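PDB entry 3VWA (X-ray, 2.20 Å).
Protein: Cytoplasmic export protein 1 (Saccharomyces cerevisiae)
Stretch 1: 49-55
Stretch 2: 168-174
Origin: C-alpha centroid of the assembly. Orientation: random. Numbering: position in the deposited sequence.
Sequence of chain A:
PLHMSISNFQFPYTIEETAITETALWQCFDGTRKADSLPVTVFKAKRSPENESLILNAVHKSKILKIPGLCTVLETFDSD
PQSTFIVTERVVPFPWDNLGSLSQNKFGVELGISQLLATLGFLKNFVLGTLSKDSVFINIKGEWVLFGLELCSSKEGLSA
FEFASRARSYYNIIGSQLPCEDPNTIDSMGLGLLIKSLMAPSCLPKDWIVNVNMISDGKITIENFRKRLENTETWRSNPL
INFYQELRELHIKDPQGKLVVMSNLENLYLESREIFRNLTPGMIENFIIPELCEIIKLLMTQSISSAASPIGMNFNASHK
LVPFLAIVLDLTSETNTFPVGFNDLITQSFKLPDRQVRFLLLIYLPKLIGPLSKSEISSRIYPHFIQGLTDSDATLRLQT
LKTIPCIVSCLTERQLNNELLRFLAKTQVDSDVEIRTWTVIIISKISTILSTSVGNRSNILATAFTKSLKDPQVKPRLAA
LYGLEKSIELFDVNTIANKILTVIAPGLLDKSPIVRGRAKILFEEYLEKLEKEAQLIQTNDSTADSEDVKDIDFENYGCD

Stretch 1, residues 49-55: PENESLI
Stretch 2 168-174: RSYYNII

The most unusual feature of this contact is how much of it passes through one methyl group: CD2 of L54 makes the closest approach to each of the three residues that L54 touches on the other stretch, and no hydrogen bond joins the two segments. The interface is small, 216 Å² with both sides summed, and it is held by apolar packing between touching residues at least 115 apart in sequence.

Stretch 2 is helical, entering from earlier in the chain, with phi/psi near -60/-45 through most of its length. Its backbone hydrogen bonds run four residues back: N172 N to R168 O at 2.9 Å, I173 N to S169 O at 2.8 Å, and I174 N to Y170 O at 2.9 Å. This spacing places S169, Y170 and I173 within reach of the partner, while Y171 and I174 make no contact, nor do the modelled atoms of R168 and N172, both of which stop at CB. E52 to I55 are helical, and the helix continues later in the chain. N51, at phi/psi -99/-1, accepts two backbone hydrogen bonds at its carbonyl: I55 N donates to N51 O at 2.9 Å, and L54 N makes a weak bond to the same oxygen, also at 2.9 Å.

The register runs antiparallel, since the earlier residue of one stretch lies nearest the later residue of the other. The CA atoms of N51 and I173 are 7.6 Å apart, and those of L54 and Y170 are 7.3 Å apart.

L54 and I173 form the centre, each covered over 69 Å² and each with its CA-to-CB bond pointing toward the other stretch. L54 CD2 meets I173 CD1 at 3.5 Å, a snug methyl-to-methyl contact. Leucine suits this place because its branch at CG presents a methyl to the opposing helix; its chi1 of -92° and chi2 of 15° both lie between the usual wells. I173 has chi1 in m (-79°) and chi2 at 141°, off-well, carrying CD1 to the leucine.

The same leucine methyl packs along the helix backbone, with L54 CD2 3.8 Å from Y170 CA and 4.1 Å from Y170 CB. The CA-to-CB bond of Y170 points sideways, with chi1 t (173°) and chi2 83°; L54 CG lies at the edge of its ring, near the ring plane, so this is not a stack on the face. One turn earlier than I173, S169 (chi1 p, 74°) points toward stretch 1, and its short side chain brings OG to 4.1 Å from L54 CD2 without a hydrogen bond to L54; OG finds its hydrogen bond with a residue just outside the stretches.

At the other end, N51 adds a lighter apolar touch, its CB 4.3 Å from I173 CD1. Its chi1 is p (60°) with chi2 46°; its ND2 is hydrogen-bonded elsewhere in the structure and its OD1 to a residue flanking one of the stretches, and its CB is the atom nearest I173. Exposed E50 starts sideways, but chi1 18°, chi2 142° and chi3 -3° bring OE1 to 3.9 Å from I173 CG1, where the carboxylate borders the apolar patch without bonding across it.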

# COMPACT_ATOMS: atom_id res chain seq x y z
N PRO A 49 0.43 -10.61 -43.42
CA PRO A 49 -0.61 -10.78 -44.45
C PRO A 49 -1.87 -11.55 -43.98
O PRO A 49 -2.99 -11.16 -44.32
CB PRO A 49 0.14 -11.55 -45.55
CG PRO A 49 1.54 -11.06 -45.41
CD PRO A 49 1.76 -11.00 -43.93
N GLU A 50 -1.70 -12.61 -43.20
CA GLU A 50 -2.85 -13.40 -42.72
C GLU A 50 -3.72 -12.73 -41.62
O GLU A 50 -4.93 -12.89 -41.60
CB GLU A 50 -2.35 -14.77 -42.24
CG GLU A 50 -0.85 -14.79 -41.97
CD GLU A 50 -0.49 -15.61 -40.75
OE1 GLU A 50 -1.41 -16.13 -40.08
OE2 GLU A 50 0.73 -15.73 -40.46
N ASN A 51 -3.12 -11.98 -40.71
CA ASN A 51 -3.94 -11.39 -39.65
C ASN A 51 -4.30 -9.92 -39.92
O ASN A 51 -5.02 -9.31 -39.15
CB ASN A 51 -3.26 -11.53 -38.31
CG ASN A 51 -1.92 -10.85 -38.28
OD1 ASN A 51 -1.79 -9.70 -38.72
ND2 ASN A 51 -0.91 -11.55 -37.76
N GLU A 52 -3.82 -9.40 -41.05
CA GLU A 52 -3.93 -7.98 -41.34
C GLU A 52 -5.37 -7.44 -41.21
O GLU A 52 -5.58 -6.39 -40.65
CB GLU A 52 -3.37 -7.70 -42.73
CG GLU A 52 -2.29 -6.63 -42.75
CD GLU A 52 -2.69 -5.50 -43.66
OE1 GLU A 52 -3.60 -5.72 -44.48
OE2 GLU A 52 -2.14 -4.40 -43.54
N SER A 53 -6.36 -8.18 -41.69
CA SER A 53 -7.75 -7.71 -41.52
C SER A 53 -8.24 -7.65 -40.06
O SER A 53 -9.01 -6.76 -39.65
CB SER A 53 -8.68 -8.58 -42.33
OG SER A 53 -9.97 -8.04 -42.22
N LEU A 54 -7.81 -8.63 -39.28
CA LEU A 54 -8.11 -8.71 -37.85
C LEU A 54 -7.49 -7.48 -37.13
O LEU A 54 -8.18 -6.75 -36.41
CB LEU A 54 -7.54 -10.03 -37.32
CG LEU A 54 -8.45 -11.29 -37.29
CD1 LEU A 54 -9.74 -11.21 -38.11
CD2 LEU A 54 -7.71 -12.56 -37.59
N ILE A 55 -6.20 -7.26 -37.39
CA ILE A 55 -5.43 -6.14 -36.87
C ILE A 55 -6.05 -4.78 -37.21
O ILE A 55 -6.16 -3.94 -36.32
CB ILE A 55 -3.97 -6.12 -37.36
CG1 ILE A 55 -3.24 -7.43 -37.04
CG2 ILE A 55 -3.26 -4.92 -36.75
CD1 ILE A 55 -2.96 -7.64 -35.55
N ARG A 168 -13.62 -18.05 -37.80
CA ARG A 168 -12.76 -19.18 -38.11
C ARG A 168 -11.28 -18.78 -38.29
O ARG A 168 -10.38 -19.37 -37.70
CB ARG A 168 -13.29 -19.93 -39.34
N SER A 169 -11.00 -17.74 -39.08
CA SER A 169 -9.59 -17.40 -39.30
C SER A 169 -8.94 -16.93 -37.97
O SER A 169 -7.84 -17.38 -37.60
CB SER A 169 -9.44 -16.37 -40.44
OG SER A 169 -9.85 -15.07 -40.03
N TYR A 170 -9.67 -16.09 -37.23
CA TYR A 170 -9.22 -15.62 -35.91
C TYR A 170 -8.85 -16.78 -34.97
O TYR A 170 -7.74 -16.86 -34.47
CB TYR A 170 -10.29 -14.72 -35.27
CG TYR A 170 -9.97 -14.36 -33.85
CD1 TYR A 170 -9.10 -13.31 -33.55
CD2 TYR A 170 -10.49 -15.11 -32.79
CE1 TYR A 170 -8.78 -12.99 -32.23
CE2 TYR A 170 -10.17 -14.81 -31.46
CZ TYR A 170 -9.32 -13.74 -31.19
OH TYR A 170 -9.02 -13.45 -29.89
N TYR A 171 -9.78 -17.69 -34.76
CA TYR A 171 -9.55 -18.85 -33.90
C TYR A 171 -8.46 -19.80 -34.40
O TYR A 171 -7.76 -20.38 -33.60
CB TYR A 171 -10.87 -19.59 -33.62
CG TYR A 171 -11.63 -18.88 -32.54
CD1 TYR A 171 -11.39 -19.18 -31.20
CD2 TYR A 171 -12.51 -17.87 -32.85
CE1 TYR A 171 -12.06 -18.51 -30.19
CE2 TYR A 171 -13.20 -17.19 -31.85
CZ TYR A 171 -12.96 -17.51 -30.53
OH TYR A 171 -13.62 -16.84 -29.56
N ASN A 172 -8.31 -19.90 -35.72
CA ASN A 172 -7.21 -20.65 -36.32
C ASN A 172 -5.85 -20.01 -36.06
O ASN A 172 -4.85 -20.71 -35.81
CB ASN A 172 -7.42 -20.83 -37.83
N ILE A 173 -5.80 -18.67 -36.14
CA ILE A 173 -4.58 -17.93 -35.87
C ILE A 173 -4.22 -18.14 -34.41
O ILE A 173 -3.10 -18.53 -34.09
CB ILE A 173 -4.73 -16.42 -36.22
CG1 ILE A 173 -4.59 -16.24 -37.74
CG2 ILE A 173 -3.72 -15.57 -35.44
CD1 ILE A 173 -5.53 -15.21 -38.34
N ILE A 174 -5.17 -17.92 -33.52
CA ILE A 174 -4.90 -18.05 -32.09
C ILE A 174 -4.70 -19.49 -31.63
O ILE A 174 -4.27 -19.71 -30.50
CB ILE A 174 -5.99 -17.37 -31.23
CG1 ILE A 174 -6.04 -15.88 -31.55
CG2 ILE A 174 -5.69 -17.59 -29.75
CD1 ILE A 174 -4.89 -15.12 -30.93